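Local coordinates for FAD linked oxidase-like protein (PDB 5K8E), which oxidises the C1 hydroxyl of xylooligosaccharides and related sugars to lactones, reducing molecular oxygen to hydrogen peroxide at a bicovalently bound FAD, at the flavin-adenine dinucleotide site. Residues are numbered along the deposited sequence; one frame, centred on the assembly and turned at random.

The flavin-adenine dinucleotide site. Residues 89, 91-96, 99-100, 153-155, 158-159, 161-163, 165-166, 169, 215, 220, 450-451. With FAD (flavin-adenine dinucleotide), chain B.
Bicovalent flavinylation in the oxygen-dependent FAD-linked oxidoreductase family is exemplified by this cofactor site, where the protein encloses nearly all of the dinucleotide, most of the contacts coming from the PCMH-type FAD-binding region. His94 ND1 is bonded to the flavin 8-methyl carbon C8M, its imidazole turned steeply, edge-to-face, against the benzenoid ring, and Cys155 SG is bonded to C6 along the same edge. Between these tethers Val158 lays CG2 over the benzenoid face, 3.4 Å from the ring centroid. At the pyrimidine end, Thr154 grips carbonyl O4 with both its backbone N and OG1, the hydroxyl being held in the crowded position between N and carbonyl carbon (chi1 63°). Phe169 contributes backbone alone: its N points straight at O2 (3.0 Å), while its O takes the N3 hydrogen. His163, with CG anti to the backbone N (chi1 -172°), stands edge-on to the pyrimidine ring, ND1 lying 2.8 Å from the ribityl hydroxyl O2' and NE2 accepting from Gly153 N at 3.0 Å. An alanine here would remove both imidazole nitrogens and would probably loosen the ribityl chain and the Gly153 segment beside Thr154. Asn450 OD1 reaches ribityl O4' at 2.7 Å, while its ND2 uses a carbonyl lone pair of His163. Backbone NH groups cradle the pyrophosphate: Ser91 and Gly93 share O1A, Gly92 and Gly162 share O1P, and His94 and Gly159 share O2P. Adenine is sandwiched between Pro89 CG and Leu165 CD1, with Val220 N 2.9 Å from N1A. The pyrophosphate thus lies between the loop following strand 87-90 and the start of helix 160-165, loops carrying Thr154, Cys155 and Phe169 grip the isoalloxazine, and 3-10 helix 449-451 packs against ribityl chain and flavin.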
# COMPACT_ATOMS: atom_id res chain seq x y z
N PRO A 89 -5.57 4.41 14.45
CA PRO A 89 -6.53 3.54 13.84
C PRO A 89 -5.85 2.31 13.25
O PRO A 89 -4.71 2.40 12.75
CB PRO A 89 -7.17 4.41 12.75
CG PRO A 89 -6.08 5.35 12.38
CD PRO A 89 -5.27 5.59 13.61
N SER A 91 -7.10 -0.64 10.59
CA SER A 91 -8.13 -1.00 9.64
C SER A 91 -7.94 -2.49 9.31
O SER A 91 -8.61 -3.33 9.91
CB SER A 91 -8.07 -0.08 8.41
OG SER A 91 -8.82 -0.57 7.30
N GLY A 92 -7.03 -2.82 8.41
CA GLY A 92 -6.74 -4.21 8.09
C GLY A 92 -5.57 -4.82 8.84
O GLY A 92 -5.38 -6.05 8.82
N GLY A 93 -4.77 -3.98 9.48
CA GLY A 93 -3.60 -4.42 10.25
C GLY A 93 -2.42 -4.93 9.44
O GLY A 93 -1.54 -5.61 10.00
N HIS A 94 -2.35 -4.56 8.16
CA HIS A 94 -1.29 -5.04 7.27
C HIS A 94 0.01 -4.26 7.26
O HIS A 94 0.93 -4.64 6.54
CB HIS A 94 -1.80 -5.25 5.83
CG HIS A 94 -2.28 -6.64 5.59
ND1 HIS A 94 -1.51 -7.61 4.96
CD2 HIS A 94 -3.42 -7.25 5.97
CE1 HIS A 94 -2.20 -8.74 4.94
NE2 HIS A 94 -3.35 -8.55 5.55
N SER A 95 0.13 -3.21 8.08
CA SER A 95 1.35 -2.43 8.12
C SER A 95 2.56 -3.35 8.32
O SER A 95 2.59 -4.14 9.25
CB SER A 95 1.32 -1.41 9.25
OG SER A 95 2.57 -0.74 9.38
N TYR A 96 3.57 -3.22 7.46
CA TYR A 96 4.78 -4.02 7.57
C TYR A 96 5.59 -3.68 8.84
O TYR A 96 6.46 -4.47 9.25
CB TYR A 96 5.65 -3.86 6.32
CG TYR A 96 5.11 -4.50 5.03
CD1 TYR A 96 3.86 -5.13 4.98
CD2 TYR A 96 5.86 -4.47 3.86
CE1 TYR A 96 3.39 -5.71 3.82
CE2 TYR A 96 5.39 -5.05 2.68
CZ TYR A 96 4.16 -5.66 2.67
OH TYR A 96 3.68 -6.25 1.51
N PHE A 99 2.37 -0.30 12.33
CA PHE A 99 2.00 1.06 12.74
C PHE A 99 0.53 1.23 13.09
O PHE A 99 0.17 2.21 13.74
CB PHE A 99 2.41 2.10 11.69
CG PHE A 99 3.90 2.29 11.55
CD1 PHE A 99 4.77 2.06 12.61
CD2 PHE A 99 4.43 2.74 10.36
CE1 PHE A 99 6.12 2.25 12.46
CE2 PHE A 99 5.78 2.93 10.20
CZ PHE A 99 6.63 2.70 11.26
N GLY A 100 -0.32 0.28 12.68
CA GLY A 100 -1.72 0.26 13.10
C GLY A 100 -1.86 -0.03 14.58
O GLY A 100 -2.89 0.28 15.19
N GLY A 153 -5.01 -2.85 -4.55
CA GLY A 153 -3.97 -3.85 -4.47
C GLY A 153 -4.54 -5.25 -4.54
O GLY A 153 -5.76 -5.44 -4.56
N THR A 154 -3.64 -6.20 -4.65
CA THR A 154 -3.94 -7.61 -4.52
C THR A 154 -3.86 -7.89 -3.03
O THR A 154 -3.28 -7.11 -2.26
CB THR A 154 -2.88 -8.45 -5.27
OG1 THR A 154 -1.60 -8.25 -4.66
CG2 THR A 154 -2.79 -8.04 -6.72
N CYS A 155 -4.41 -8.98 -2.56
CA CYS A 155 -4.34 -9.25 -1.13
C CYS A 155 -5.68 -8.85 -0.55
O CYS A 155 -5.88 -7.69 -0.15
CB CYS A 155 -3.22 -8.49 -0.41
SG CYS A 155 -1.49 -8.93 -0.77
N VAL A 158 -6.17 -6.99 3.07
CA VAL A 158 -5.68 -5.64 3.29
C VAL A 158 -6.84 -4.70 3.57
O VAL A 158 -7.87 -4.72 2.89
CB VAL A 158 -4.87 -5.16 2.08
CG1 VAL A 158 -4.59 -3.67 2.13
CG2 VAL A 158 -3.56 -5.94 2.03
N GLY A 159 -6.65 -3.84 4.58
CA GLY A 159 -7.65 -2.88 4.97
C GLY A 159 -7.66 -1.71 4.04
O GLY A 159 -6.62 -1.26 3.58
N GLY A 161 -8.32 1.31 4.86
CA GLY A 161 -7.79 2.47 5.60
C GLY A 161 -6.32 2.79 5.34
O GLY A 161 -5.98 3.87 4.85
N GLY A 162 -5.43 1.86 5.67
CA GLY A 162 -4.02 2.10 5.40
C GLY A 162 -3.70 2.11 3.92
O GLY A 162 -2.89 2.90 3.45
N HIS A 163 -4.34 1.21 3.18
CA HIS A 163 -4.06 1.05 1.77
C HIS A 163 -4.34 2.31 0.94
O HIS A 163 -3.47 2.79 0.22
CB HIS A 163 -4.88 -0.13 1.24
CG HIS A 163 -4.53 -0.54 -0.16
ND1 HIS A 163 -3.38 -1.22 -0.48
CD2 HIS A 163 -5.22 -0.40 -1.32
CE1 HIS A 163 -3.37 -1.48 -1.78
NE2 HIS A 163 -4.48 -0.99 -2.31
N LEU A 165 -5.09 5.39 1.91
CA LEU A 165 -4.59 6.67 2.41
C LEU A 165 -3.11 6.90 2.11
O LEU A 165 -2.63 8.02 2.28
CB LEU A 165 -4.87 6.85 3.90
CG LEU A 165 -6.34 7.03 4.27
CD1 LEU A 165 -6.47 7.10 5.78
CD2 LEU A 165 -6.98 8.25 3.62
N HIS A 166 -2.40 5.88 1.64
CA HIS A 166 -1.01 6.06 1.27
C HIS A 166 -0.65 5.66 -0.17
O HIS A 166 0.53 5.59 -0.52
CB HIS A 166 -0.12 5.31 2.26
CG HIS A 166 -0.40 5.66 3.69
ND1 HIS A 166 -1.30 4.96 4.46
CD2 HIS A 166 0.10 6.63 4.48
CE1 HIS A 166 -1.34 5.49 5.67
NE2 HIS A 166 -0.51 6.51 5.70
N PHE A 169 -1.39 0.22 -5.02
CA PHE A 169 -1.04 -0.16 -6.39
C PHE A 169 -1.39 -1.62 -6.62
O PHE A 169 -1.12 -2.47 -5.78
CB PHE A 169 0.47 0.04 -6.63
CG PHE A 169 0.89 -0.15 -8.06
CD1 PHE A 169 1.12 -1.42 -8.58
CD2 PHE A 169 1.06 0.94 -8.90
CE1 PHE A 169 1.50 -1.60 -9.91
CE2 PHE A 169 1.44 0.77 -10.23
CZ PHE A 169 1.66 -0.50 -10.73
N SER A 215 -2.58 8.65 7.47
CA SER A 215 -2.40 8.14 8.83
C SER A 215 -2.02 9.23 9.83
O SER A 215 -2.04 9.00 11.03
CB SER A 215 -1.29 7.08 8.84
OG SER A 215 -0.12 7.56 8.18
N VAL A 220 -10.02 8.43 9.50
CA VAL A 220 -11.11 8.42 8.52
C VAL A 220 -12.18 7.44 8.98
O VAL A 220 -11.88 6.28 9.27
CB VAL A 220 -10.62 8.06 7.12
CG1 VAL A 220 -11.79 8.03 6.14
CG2 VAL A 220 -9.58 9.06 6.67
N ASN A 450 3.35 2.23 2.07
CA ASN A 450 2.56 1.01 2.08
C ASN A 450 3.41 -0.26 2.19
O ASN A 450 2.88 -1.32 2.51
CB ASN A 450 1.58 0.96 0.91
CG ASN A 450 0.25 1.61 1.23
OD1 ASN A 450 -0.12 1.74 2.40
ND2 ASN A 450 -0.49 2.02 0.20
N TYR A 451 4.72 -0.16 1.96
CA TYR A 451 5.66 -1.19 2.38
C TYR A 451 6.58 -0.57 3.44
O TYR A 451 7.79 -0.41 3.24
CB TYR A 451 6.45 -1.74 1.19
CG TYR A 451 5.60 -2.15 0.00
CD1 TYR A 451 4.44 -2.89 0.18
CD2 TYR A 451 5.97 -1.81 -1.29
CE1 TYR A 451 3.67 -3.28 -0.90
CE2 TYR A 451 5.20 -2.17 -2.38
CZ TYR A 451 4.06 -2.91 -2.18
OH TYR A 451 3.28 -3.27 -3.25
PA FAD B . -3.04 -0.97 9.15
O1A FAD B . -4.36 -1.21 9.85
O2A FAD B . -1.81 -1.55 9.79
O5B FAD B . -2.89 0.62 8.89
C5B FAD B . -1.72 1.14 8.24
C4B FAD B . -1.55 2.63 8.55
O4B FAD B . -2.71 3.35 8.11
C3B FAD B . -1.40 2.90 10.04
O3B FAD B . -0.55 4.03 10.24
C2B FAD B . -2.81 3.21 10.45
O2B FAD B . -2.91 3.95 11.66
C1B FAD B . -3.34 3.95 9.24
N9A FAD B . -4.81 3.83 9.13
C8A FAD B . -5.55 2.71 9.03
N7A FAD B . -6.86 3.01 8.94
C5A FAD B . -6.95 4.36 8.98
C6A FAD B . -8.03 5.35 8.95
N6A FAD B . -9.29 4.90 8.84
N1A FAD B . -7.73 6.66 9.01
C2A FAD B . -6.47 7.09 9.12
N3A FAD B . -5.41 6.25 9.16
C4A FAD B . -5.60 4.90 9.09
N1 FAD B . 0.12 -2.56 -1.10
C2 FAD B . -0.03 -2.24 -2.43
O2 FAD B . 0.15 -1.04 -2.79
N3 FAD B . -0.37 -3.16 -3.35
C4 FAD B . -0.59 -4.45 -3.04
O4 FAD B . -0.90 -5.29 -3.91
C4X FAD B . -0.45 -4.89 -1.62
N5 FAD B . -0.64 -6.18 -1.23
C5X FAD B . -0.53 -6.55 0.08
C6 FAD B . -0.75 -7.87 0.49
C7 FAD B . -0.62 -8.25 1.83
C7M FAD B . -0.87 -9.70 2.19
C8 FAD B . -0.25 -7.22 2.86
C8M FAD B . -0.09 -7.51 4.35
C9 FAD B . -0.03 -5.91 2.44
C9A FAD B . -0.15 -5.53 1.11
N10 FAD B . 0.10 -4.20 0.69
C10 FAD B . -0.06 -3.85 -0.66
C1' FAD B . 0.49 -3.14 1.63
C2' FAD B . -0.68 -2.38 2.19
O2' FAD B . -1.12 -1.53 1.15
C3' FAD B . -0.23 -1.58 3.40
O3' FAD B . 0.28 -2.51 4.36
C4' FAD B . -1.39 -0.79 3.97
O4' FAD B . -0.96 0.44 4.59
C5' FAD B . -2.14 -1.64 4.97
O5' FAD B . -3.43 -1.07 5.25
P FAD B . -4.19 -1.67 6.50
O1P FAD B . -5.41 -0.82 6.76
O2P FAD B . -4.34 -3.14 6.29
O3P FAD B . -3.04 -1.51 7.63
O HOH W 1 3.07 -1.48 5.29
O HOH W 2 -1.86 6.73 12.95
O HOH W 3 0.64 -5.19 -6.13